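Side-chain contacts in S-adenosylmethionine:tRNA ribosyltransferase-isomerase (Thermotoga maritima, PDB 1VKY), which probably transfers and isomerises the ribose moiety of S-adenosylmethionine onto the 7-aminomethyl group of preQ1-modified tRNA, giving epoxyqueuosine: residues E30-R35 with R334-S339; D36-M41 with G188-P193; R49-I54 with I59-P64. One frame throughout, in Å; residues are numbered along the deposited sequence.

The three contacts lie in the domain built round the mixed sheet. Contacts 1 and 2 are neighbours, with centres about 9 Å apart. R35 CB of contact 1 packs on L189 O of contact 2 at 3.1 Å. Contacts 2 and 3 have centres about 12 Å apart and share the edge of the sheet: strands 39-44 and 49-54 pair antiparallel there, with L40 O and R53 N 2.8 Å apart. Contacts 1 and 3 are about 18 Å apart between centres, yet Y335 OH and H52 ND1 come within 2.8 Å. Along the chain, contact 3 is nested inside contact 2, and contact 2 inside contact 1. Together they join loops to the sheet edge.

Contact 1 of 3, residues E30-R35 with R334-S339; sequences EPVEPR and RYRFFS
R336 is the residue of 334-339 that reaches across to 30-35, and V32 makes the closest approach among the residues of that loop. Before it in sequence, R334, just after helix 320-332, has a positive phi and forms a Schellman motif. R336 points toward 30-35 from its CB, and its guanidinium reaches V32. Its chain bends at chi3 (-46°), which swings the group across the end of V32. V32 CG2 lies over one face of the guanidinium, toward the rim, 3.3 Å from R336 NH2. In V32, CG1 stands opposite the backbone N (chi1 168°), and CG2 is the branch that does the touching. Two waters join the sides. Water 1 donates to E30 O at 2.6 Å and accepts from R336 NH1 at 2.8 Å. Water 2 sits at the guanidinium edge, in its plane. It accepts from R336 NH2 at 2.7 Å and from V32 N at 3.0 Å. Further along, F338 and S339 touch Q29 of the second subunit. The loop 30-35 itself offers R336 backbone polar atoms and a methyl group. The clear polar links across the contact run through water, and the direct touch is the V32 methyl. The positive charge of R336 is met by D342, outside the two segments, which forms a salt bridge with NH2.

Contact 2 of 3, residues D36-M41 with G188-P193; sequences DASRLM and GLHFTP
The imidazole of H190 and the carboxylate of D36 are the flat groups that carry this contact. S38 OG approaches the H190 ring obliquely and hydrogen-bonds ND1 at 2.9 Å; either atom could be the donor. At the far side of the imidazole, NE2 bonds N302. Two polar partners thus fix the rotation of this buried ring. F55 meets it as well, with the two ring planes only about 20° apart. The D36 carboxylate is met from above its plane. T192 OG1 donates to D36 OD2 at 2.7 Å, with the donor 54° out of the carboxylate plane. T192 CG2 packs beside this bond, 3.4 Å from D36 CG. The two side chains cross at about a right angle. In T192, OG1 is tucked between the backbone N and the carbonyl carbon (chi1 60°), which sets it against the aspartate. The same OG1 accepts from L195 N, and so T192 is the N-cap of helix 193-202. D36 has a second partner, this one charged: OD1 forms a salt bridge with R56. Closer to the backbone, D36 CB rests 3.4 Å from H190 O. The contact joins the turn that leads into strand 39-44 to the 3-10 turn that leads into helix 193-202. On the sheet side, L40 touches A343 and L345 of strand 343-346, and H190 also reaches A343. F191 faces the helix and packs on I196 and L199.

Contact 3 of 3, residues R49-I54 with I59-P64; sequences RIEHRI and IEYLEP
E51 and R53 of strand 49-54 both reach the hydroxyl of Y61. Before them, R49 lays one guanidinium face over E51 CD. R49 NH2 and E51 OE2 attract as charges; the oxygen sits far off the guanidinium plane. E51 extends from its strand toward Y61, and the two side chains come from opposite directions. Y61 OH donates to E51 OE1 at 2.7 Å. The acceptor lies at the ring edge, in its plane, but the hydroxyl stands 52° out of the carboxylate plane. H44 NE2 also bonds E51 OE1. R53 bends at chi2 (-70°) and again at chi3, which brings NE to Y61 OH. R53 NE donates to Y61 OH at 3.2 Å, nearly straight (161°) and close to the guanidinium plane. The hydroxyl is thus donor to one residue and acceptor from the other. A phenylalanine here lacks the hydroxyl, and would probably leave R53 NE without this acceptor and E51 with H44 but no link to the 59-64 turn. R53 also pairs with E60, though the modelled positions are too close to be trusted. E57 makes a salt bridge with R53 NH1. Strand 49-54 is one of the two outermost strands of the mixed sheet in this chain, next to strand 39-44. The Y61 ring touches V42 of that neighbour, while I59 and L62 pack on helix 193-202.

Contact 1 of 3, residues E30-R35 with R334-S339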
loop_
_atom_site.group_PDB
_atom_site.type_symbol
_atom_site.label_atom_id
_atom_site.label_comp_id
_atom_site.label_asym_id
_atom_site.label_seq_id
_atom_site.Cartn_x
_atom_site.Cartn_y
_atom_site.Cartn_z
ATOM N N GLU B 30 -5.595 1.829 -1.404
ATOM C CA GLU B 30 -5.969 0.733 -0.522
ATOM C C GLU B 30 -6.913 -0.224 -1.241
ATOM O O GLU B 30 -7.711 0.181 -2.122
ATOM C CB GLU B 30 -6.665 1.289 0.725
ATOM C CG GLU B 30 -7.798 2.259 0.427
ATOM C CD GLU B 30 -8.275 2.987 1.673
ATOM O OE1 GLU B 30 -8.529 2.309 2.703
ATOM O OE2 GLU B 30 -8.406 4.237 1.632
ATOM N N PRO B 31 -6.851 -1.479 -0.846
ATOM C CA PRO B 31 -7.703 -2.499 -1.448
ATOM C C PRO B 31 -9.155 -2.446 -0.997
ATOM O O PRO B 31 -9.480 -1.902 0.059
ATOM C CB PRO B 31 -7.043 -3.807 -1.010
ATOM C CG PRO B 31 -6.333 -3.492 0.256
ATOM C CD PRO B 31 -5.947 -2.037 0.181
ATOM N N VAL B 32 -10.023 -2.995 -1.835
ATOM C CA VAL B 32 -11.420 -3.237 -1.489
ATOM C C VAL B 32 -11.494 -4.349 -0.454
ATOM O O VAL B 32 -10.640 -5.241 -0.405
ATOM C CB VAL B 32 -12.245 -3.614 -2.745
ATOM C CG1 VAL B 32 -13.622 -4.151 -2.381
ATOM C CG2 VAL B 32 -12.397 -2.407 -3.625
ATOM N N GLU B 33 -12.525 -4.285 0.381
ATOM C CA GLU B 33 -12.801 -5.333 1.369
ATOM C C GLU B 33 -14.262 -5.773 1.214
ATOM O O GLU B 33 -15.130 -4.925 1.101
ATOM C CB GLU B 33 -12.525 -4.816 2.785
ATOM C CG GLU B 33 -11.986 -5.885 3.730
ATOM C CD GLU B 33 -10.641 -6.469 3.287
ATOM O OE1 GLU B 33 -10.423 -7.689 3.520
ATOM O OE2 GLU B 33 -9.798 -5.717 2.710
ATOM N N PRO B 34 -14.546 -7.065 1.114
ATOM C CA PRO B 34 -13.539 -8.154 1.046
ATOM C C PRO B 34 -12.717 -8.125 -0.265
ATOM O O PRO B 34 -13.119 -7.499 -1.231
ATOM C CB PRO B 34 -14.401 -9.421 1.093
ATOM C CG PRO B 34 -15.692 -8.999 0.493
ATOM C CD PRO B 34 -15.919 -7.568 0.948
ATOM N N ARG B 35 -11.581 -8.786 -0.275
ATOM C CA ARG B 35 -10.642 -8.684 -1.401
ATOM C C ARG B 35 -11.212 -9.209 -2.730
ATOM O O ARG B 35 -10.847 -8.732 -3.797
ATOM C CB ARG B 35 -9.349 -9.402 -1.064
ATOM C CG ARG B 35 -8.567 -8.807 0.109
ATOM C CD ARG B 35 -8.007 -7.415 -0.148
ATOM N NE ARG B 35 -7.001 -7.039 0.850
ATOM N N ARG B 334 -13.429 3.102 -15.378
ATOM C CA ARG B 334 -12.990 3.571 -14.066
ATOM C C ARG B 334 -12.564 2.407 -13.173
ATOM O O ARG B 334 -12.750 2.412 -11.949
ATOM C CB ARG B 334 -14.094 4.451 -13.417
ATOM C CG ARG B 334 -14.617 5.596 -14.312
ATOM C CD ARG B 334 -13.627 6.709 -14.583
ATOM N NE ARG B 334 -13.269 7.421 -13.360
ATOM C CZ ARG B 334 -12.301 8.342 -13.257
ATOM N NH1 ARG B 334 -11.564 8.701 -14.302
ATOM N NH2 ARG B 334 -12.063 8.904 -12.087
ATOM N N TYR B 335 -11.944 1.391 -13.769
ATOM C CA TYR B 335 -11.319 0.351 -12.953
ATOM C C TYR B 335 -10.238 1.009 -12.100
ATOM O O TYR B 335 -9.671 2.063 -12.472
ATOM C CB TYR B 335 -10.643 -0.733 -13.828
ATOM C CG TYR B 335 -11.553 -1.820 -14.329
ATOM C CD1 TYR B 335 -12.583 -1.544 -15.216
ATOM C CD2 TYR B 335 -11.376 -3.155 -13.916
ATOM C CE1 TYR B 335 -13.426 -2.578 -15.702
ATOM C CE2 TYR B 335 -12.199 -4.183 -14.397
ATOM C CZ TYR B 335 -13.228 -3.892 -15.281
ATOM O OH TYR B 335 -14.021 -4.960 -15.744
ATOM N N ARG B 336 -9.871 0.329 -11.033
ATOM C CA ARG B 336 -8.733 0.737 -10.233
ATOM C C ARG B 336 -7.488 -0.068 -10.587
ATOM O O ARG B 336 -7.568 -1.297 -10.839
ATOM C CB ARG B 336 -9.044 0.568 -8.767
ATOM C CG ARG B 336 -10.231 1.398 -8.257
ATOM C CD ARG B 336 -10.676 0.960 -6.864
ATOM N NE ARG B 336 -10.758 -0.503 -6.804
ATOM C CZ ARG B 336 -10.067 -1.316 -5.993
ATOM N NH1 ARG B 336 -9.208 -0.840 -5.067
ATOM N NH2 ARG B 336 -10.259 -2.642 -6.118
ATOM N N PHE B 337 -6.351 0.636 -10.577
ATOM C CA PHE B 337 -5.086 0.153 -11.110
ATOM C C PHE B 337 -4.022 -0.014 -10.037
ATOM O O PHE B 337 -4.109 0.527 -8.932
ATOM C CB PHE B 337 -4.568 1.116 -12.166
ATOM C CG PHE B 337 -5.343 1.086 -13.441
ATOM C CD1 PHE B 337 -6.635 1.538 -13.488
ATOM C CD2 PHE B 337 -4.744 0.686 -14.608
ATOM C CE1 PHE B 337 -7.337 1.526 -14.652
ATOM C CE2 PHE B 337 -5.458 0.668 -15.797
ATOM C CZ PHE B 337 -6.744 1.080 -15.810
ATOM N N PHE B 338 -3.018 -0.790 -10.395
ATOM C CA PHE B 338 -1.838 -1.020 -9.590
ATOM C C PHE B 338 -2.123 -1.991 -8.476
ATOM O O PHE B 338 -3.092 -2.744 -8.526
ATOM C CB PHE B 338 -1.215 0.346 -9.164
ATOM C CG PHE B 338 0.233 0.299 -8.828
ATOM C CD1 PHE B 338 1.145 -0.300 -9.672
ATOM C CD2 PHE B 338 0.692 0.833 -7.638
ATOM C CE1 PHE B 338 2.478 -0.334 -9.344
ATOM C CE2 PHE B 338 2.035 0.801 -7.318
ATOM C CZ PHE B 338 2.918 0.231 -8.159
ATOM N N SER B 339 -1.184 -2.075 -7.537
ATOM C CA SER B 339 -1.122 -3.129 -6.553
ATOM C C SER B 339 -2.362 -3.393 -5.688
ATOM O O SER B 339 -2.551 -4.542 -5.231
ATOM C CB SER B 339 0.101 -2.864 -5.649
ATOM O OG SER B 339 1.299 -2.935 -6.445
HETATM O O HOH W 1 -9.448 1.495 -3.602
HETATM O O HOH W 2 -8.829 -4.093 -4.350
#

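Contact 2 of 3, residues D36-M41 with G188-P193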
loop_
_atom_site.group_PDB
_atom_site.type_symbol
_atom_site.label_atom_id
_atom_site.label_comp_id
_atom_site.label_asym_id
_atom_site.label_seq_id
_atom_site.Cartn_x
_atom_site.Cartn_y
_atom_site.Cartn_z
ATOM N N ASP B 36 -12.158 -10.133 -2.664
ATOM C CA ASP B 36 -12.724 -10.718 -3.868
ATOM C C ASP B 36 -13.970 -10.026 -4.358
ATOM O O ASP B 36 -14.700 -10.552 -5.198
ATOM C CB ASP B 36 -12.944 -12.200 -3.716
ATOM C CG ASP B 36 -13.786 -12.567 -2.529
ATOM O OD1 ASP B 36 -14.372 -11.681 -1.860
ATOM O OD2 ASP B 36 -13.888 -13.763 -2.193
ATOM N N ALA B 37 -14.177 -8.815 -3.847
ATOM C CA ALA B 37 -15.213 -7.947 -4.325
ATOM C C ALA B 37 -14.584 -6.929 -5.248
ATOM O O ALA B 37 -15.273 -6.050 -5.749
ATOM C CB ALA B 37 -15.935 -7.243 -3.156
ATOM N N SER B 38 -13.293 -7.064 -5.536
ATOM C CA SER B 38 -12.682 -6.214 -6.566
ATOM C C SER B 38 -13.273 -6.570 -7.954
ATOM O O SER B 38 -13.941 -7.623 -8.115
ATOM C CB SER B 38 -11.157 -6.351 -6.519
ATOM O OG SER B 38 -10.776 -7.616 -7.020
ATOM N N ARG B 39 -13.077 -5.681 -8.933
ATOM C CA ARG B 39 -13.498 -5.944 -10.308
ATOM C C ARG B 39 -12.539 -6.944 -10.945
ATOM O O ARG B 39 -11.395 -7.062 -10.511
ATOM C CB ARG B 39 -13.543 -4.659 -11.125
ATOM C CG ARG B 39 -14.491 -3.685 -10.521
ATOM C CD ARG B 39 -14.642 -2.396 -11.290
ATOM N NE ARG B 39 -15.440 -2.649 -12.454
ATOM C CZ ARG B 39 -15.897 -1.722 -13.271
ATOM N NH1 ARG B 39 -15.634 -0.436 -13.054
ATOM N NH2 ARG B 39 -16.621 -2.102 -14.325
ATOM N N LEU B 40 -13.054 -7.726 -11.893
ATOM C CA LEU B 40 -12.270 -8.692 -12.673
ATOM C C LEU B 40 -12.667 -8.503 -14.114
ATOM O O LEU B 40 -13.791 -8.845 -14.481
ATOM C CB LEU B 40 -12.578 -10.144 -12.244
ATOM C CG LEU B 40 -11.910 -11.310 -12.997
ATOM C CD1 LEU B 40 -10.415 -11.313 -12.762
ATOM C CD2 LEU B 40 -12.477 -12.667 -12.648
ATOM N N MET B 41 -11.745 -8.000 -14.929
ATOM C CA MET B 41 -11.920 -7.983 -16.371
ATOM C C MET B 41 -11.414 -9.323 -16.925
ATOM O O MET B 41 -10.315 -9.733 -16.632
ATOM C CB MET B 41 -11.118 -6.852 -17.021
ATOM C CG MET B 41 -11.441 -6.672 -18.496
ATOM S SD MET B 41 -10.641 -5.255 -19.261
ATOM C CE MET B 41 -11.415 -3.875 -18.453
ATOM N N GLY B 188 -2.444 -12.462 -6.039
ATOM C CA GLY B 188 -2.978 -13.489 -5.146
ATOM C C GLY B 188 -3.847 -12.992 -4.008
ATOM O O GLY B 188 -4.662 -13.725 -3.504
ATOM N N LEU B 189 -3.673 -11.745 -3.614
ATOM C CA LEU B 189 -4.395 -11.198 -2.470
ATOM C C LEU B 189 -5.879 -10.965 -2.759
ATOM O O LEU B 189 -6.629 -10.762 -1.826
ATOM C CB LEU B 189 -3.743 -9.893 -1.995
ATOM C CG LEU B 189 -2.328 -10.054 -1.405
ATOM C CD1 LEU B 189 -1.965 -8.812 -0.644
ATOM C CD2 LEU B 189 -2.168 -11.293 -0.506
ATOM N N HIS B 190 -6.288 -11.002 -4.037
ATOM C CA HIS B 190 -7.712 -11.059 -4.394
ATOM C C HIS B 190 -8.385 -12.377 -3.988
ATOM O O HIS B 190 -9.593 -12.406 -3.805
ATOM C CB HIS B 190 -7.914 -10.860 -5.891
ATOM C CG HIS B 190 -7.345 -9.584 -6.425
ATOM N ND1 HIS B 190 -8.035 -8.390 -6.384
ATOM C CD2 HIS B 190 -6.190 -9.334 -7.084
ATOM C CE1 HIS B 190 -7.314 -7.451 -6.977
ATOM N NE2 HIS B 190 -6.180 -7.992 -7.396
ATOM N N PHE B 191 -7.630 -13.463 -3.852
ATOM C CA PHE B 191 -8.207 -14.717 -3.418
ATOM C C PHE B 191 -8.420 -14.691 -1.891
ATOM O O PHE B 191 -7.461 -14.553 -1.159
ATOM C CB PHE B 191 -7.287 -15.889 -3.757
ATOM C CG PHE B 191 -7.256 -16.243 -5.207
ATOM C CD1 PHE B 191 -6.294 -15.693 -6.045
ATOM C CD2 PHE B 191 -8.202 -17.105 -5.747
ATOM C CE1 PHE B 191 -6.277 -16.006 -7.395
ATOM C CE2 PHE B 191 -8.189 -17.421 -7.092
ATOM C CZ PHE B 191 -7.229 -16.879 -7.922
ATOM N N THR B 192 -9.657 -14.833 -1.414
ATOM C CA THR B 192 -9.937 -14.946 0.030
ATOM C C THR B 192 -9.929 -16.424 0.427
ATOM O O THR B 192 -10.071 -17.284 -0.424
ATOM C CB THR B 192 -11.311 -14.369 0.354
ATOM O OG1 THR B 192 -12.305 -15.085 -0.377
ATOM C CG2 THR B 192 -11.440 -12.921 -0.122
ATOM N N PRO B 193 -9.795 -16.746 1.714
ATOM C CA PRO B 193 -9.920 -18.154 2.143
ATOM C C PRO B 193 -11.255 -18.784 1.764
ATOM O O PRO B 193 -11.304 -19.949 1.454
ATOM C CB PRO B 193 -9.751 -18.090 3.663
ATOM C CG PRO B 193 -9.026 -16.784 3.938
ATOM C CD PRO B 193 -9.464 -15.840 2.835
#

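Contact 3 of 3, residues R49-I54 with I59-P64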
loop_
_atom_site.group_PDB
_atom_site.type_symbol
_atom_site.label_atom_id
_atom_site.label_comp_id
_atom_site.label_asym_id
_atom_site.label_seq_id
_atom_site.Cartn_x
_atom_site.Cartn_y
_atom_site.Cartn_z
ATOM N N ARG B 49 -13.216 -11.756 -26.921
ATOM C CA ARG B 49 -14.264 -11.288 -26.058
ATOM C C ARG B 49 -13.695 -10.723 -24.749
ATOM O O ARG B 49 -12.768 -11.281 -24.147
ATOM C CB ARG B 49 -15.207 -12.432 -25.754
ATOM C CG ARG B 49 -16.388 -12.005 -24.941
ATOM C CD ARG B 49 -17.245 -13.198 -24.455
ATOM N NE ARG B 49 -18.377 -12.653 -23.718
ATOM C CZ ARG B 49 -19.131 -13.311 -22.849
ATOM N NH1 ARG B 49 -18.926 -14.597 -22.591
ATOM N NH2 ARG B 49 -20.115 -12.660 -22.252
ATOM N N ILE B 50 -14.242 -9.575 -24.348
ATOM C CA ILE B 50 -13.915 -8.949 -23.064
ATOM C C ILE B 50 -15.180 -8.912 -22.194
ATOM O O ILE B 50 -16.264 -8.507 -22.665
ATOM C CB ILE B 50 -13.347 -7.522 -23.275
ATOM C CG1 ILE B 50 -12.111 -7.556 -24.179
ATOM C CG2 ILE B 50 -12.946 -6.877 -21.961
ATOM C CD1 ILE B 50 -11.514 -6.168 -24.440
ATOM N N GLU B 51 -15.048 -9.313 -20.936
ATOM C CA GLU B 51 -16.146 -9.222 -19.972
ATOM C C GLU B 51 -15.756 -8.483 -18.720
ATOM O O GLU B 51 -14.582 -8.429 -18.325
ATOM C CB GLU B 51 -16.610 -10.596 -19.507
ATOM C CG GLU B 51 -17.001 -11.581 -20.572
ATOM C CD GLU B 51 -17.460 -12.867 -19.924
ATOM O OE1 GLU B 51 -16.707 -13.865 -19.897
ATOM O OE2 GLU B 51 -18.556 -12.829 -19.392
ATOM N N HIS B 52 -16.773 -7.935 -18.064
ATOM C CA HIS B 52 -16.568 -7.133 -16.857
ATOM C C HIS B 52 -17.301 -7.790 -15.687
ATOM O O HIS B 52 -18.512 -7.761 -15.633
ATOM C CB HIS B 52 -17.084 -5.727 -17.130
ATOM C CG HIS B 52 -16.425 -5.107 -18.314
ATOM N ND1 HIS B 52 -15.163 -4.564 -18.255
ATOM C CD2 HIS B 52 -16.808 -5.037 -19.608
ATOM C CE1 HIS B 52 -14.816 -4.139 -19.456
ATOM N NE2 HIS B 52 -15.796 -4.418 -20.296
ATOM N N ARG B 53 -16.533 -8.370 -14.761
ATOM C CA ARG B 53 -17.051 -9.242 -13.698
ATOM C C ARG B 53 -16.500 -8.748 -12.355
ATOM O O ARG B 53 -15.906 -7.663 -12.296
ATOM C CB ARG B 53 -16.653 -10.702 -13.966
ATOM C CG ARG B 53 -17.197 -11.196 -15.315
ATOM C CD ARG B 53 -18.766 -11.369 -15.331
ATOM N NE ARG B 53 -18.858 -12.777 -15.323
ATOM C CZ ARG B 53 -19.484 -13.522 -14.491
ATOM N NH1 ARG B 53 -20.321 -13.079 -13.589
ATOM N NH2 ARG B 53 -19.340 -14.790 -14.674
ATOM N N ILE B 54 -16.782 -9.530 -11.313
ATOM C CA ILE B 54 -16.286 -9.340 -9.959
ATOM C C ILE B 54 -15.409 -10.527 -9.637
ATOM O O ILE B 54 -15.680 -11.628 -10.115
ATOM C CB ILE B 54 -17.476 -9.281 -8.954
ATOM C CG1 ILE B 54 -18.363 -8.097 -9.272
ATOM C CG2 ILE B 54 -17.001 -9.221 -7.517
ATOM C CD1 ILE B 54 -17.629 -6.808 -9.369
ATOM N N ILE B 59 -14.520 -18.286 -10.330
ATOM C CA ILE B 59 -14.872 -19.699 -10.307
ATOM C C ILE B 59 -15.687 -20.171 -11.541
ATOM O O ILE B 59 -15.599 -21.315 -11.957
ATOM C CB ILE B 59 -15.647 -19.986 -9.009
ATOM C CG1 ILE B 59 -15.803 -21.494 -8.773
ATOM C CG2 ILE B 59 -16.990 -19.259 -8.999
ATOM C CD1 ILE B 59 -16.140 -21.809 -7.319
ATOM N N GLU B 60 -16.465 -19.275 -12.127
ATOM C CA GLU B 60 -17.281 -19.585 -13.329
ATOM C C GLU B 60 -16.437 -19.831 -14.605
ATOM O O GLU B 60 -16.983 -20.174 -15.656
ATOM C CB GLU B 60 -18.238 -18.427 -13.596
ATOM C CG GLU B 60 -19.179 -18.197 -12.433
ATOM C CD GLU B 60 -20.083 -17.016 -12.659
ATOM O OE1 GLU B 60 -20.140 -16.538 -13.799
ATOM O OE2 GLU B 60 -20.754 -16.585 -11.732
ATOM N N TYR B 61 -15.113 -19.604 -14.511
ATOM C CA TYR B 61 -14.193 -19.781 -15.616
ATOM C C TYR B 61 -13.276 -20.970 -15.398
ATOM O O TYR B 61 -12.495 -21.292 -16.259
ATOM C CB TYR B 61 -13.351 -18.506 -15.805
ATOM C CG TYR B 61 -14.213 -17.343 -16.197
ATOM C CD1 TYR B 61 -14.701 -16.482 -15.237
ATOM C CD2 TYR B 61 -14.630 -17.173 -17.523
ATOM C CE1 TYR B 61 -15.525 -15.414 -15.573
ATOM C CE2 TYR B 61 -15.466 -16.123 -17.882
ATOM C CZ TYR B 61 -15.916 -15.237 -16.891
ATOM O OH TYR B 61 -16.742 -14.184 -17.217
ATOM N N LEU B 62 -13.374 -21.614 -14.245
ATOM C CA LEU B 62 -12.448 -22.658 -13.877
ATOM C C LEU B 62 -13.201 -23.945 -13.814
ATOM O O LEU B 62 -14.334 -24.003 -13.376
ATOM C CB LEU B 62 -11.748 -22.367 -12.529
ATOM C CG LEU B 62 -10.893 -21.072 -12.517
ATOM C CD1 LEU B 62 -10.416 -20.679 -11.110
ATOM C CD2 LEU B 62 -9.737 -21.176 -13.475
ATOM N N GLU B 63 -12.546 -24.991 -14.260
ATOM C CA GLU B 63 -13.120 -26.310 -14.263
ATOM C C GLU B 63 -12.357 -27.267 -13.346
ATOM O O GLU B 63 -11.234 -26.994 -12.959
ATOM C CB GLU B 63 -13.181 -26.831 -15.679
ATOM C CG GLU B 63 -11.895 -26.845 -16.433
ATOM C CD GLU B 63 -12.119 -27.077 -17.911
ATOM O OE1 GLU B 63 -12.527 -26.113 -18.625
ATOM O OE2 GLU B 63 -11.897 -28.228 -18.321
ATOM N N PRO B 64 -12.991 -28.366 -12.962
ATOM C CA PRO B 64 -12.337 -29.373 -12.141
ATOM C C PRO B 64 -11.021 -29.817 -12.797
ATOM O O PRO B 64 -10.946 -30.006 -14.018
ATOM C CB PRO B 64 -13.367 -30.519 -12.111
ATOM C CG PRO B 64 -14.673 -29.883 -12.368
ATOM C CD PRO B 64 -14.390 -28.737 -13.273
#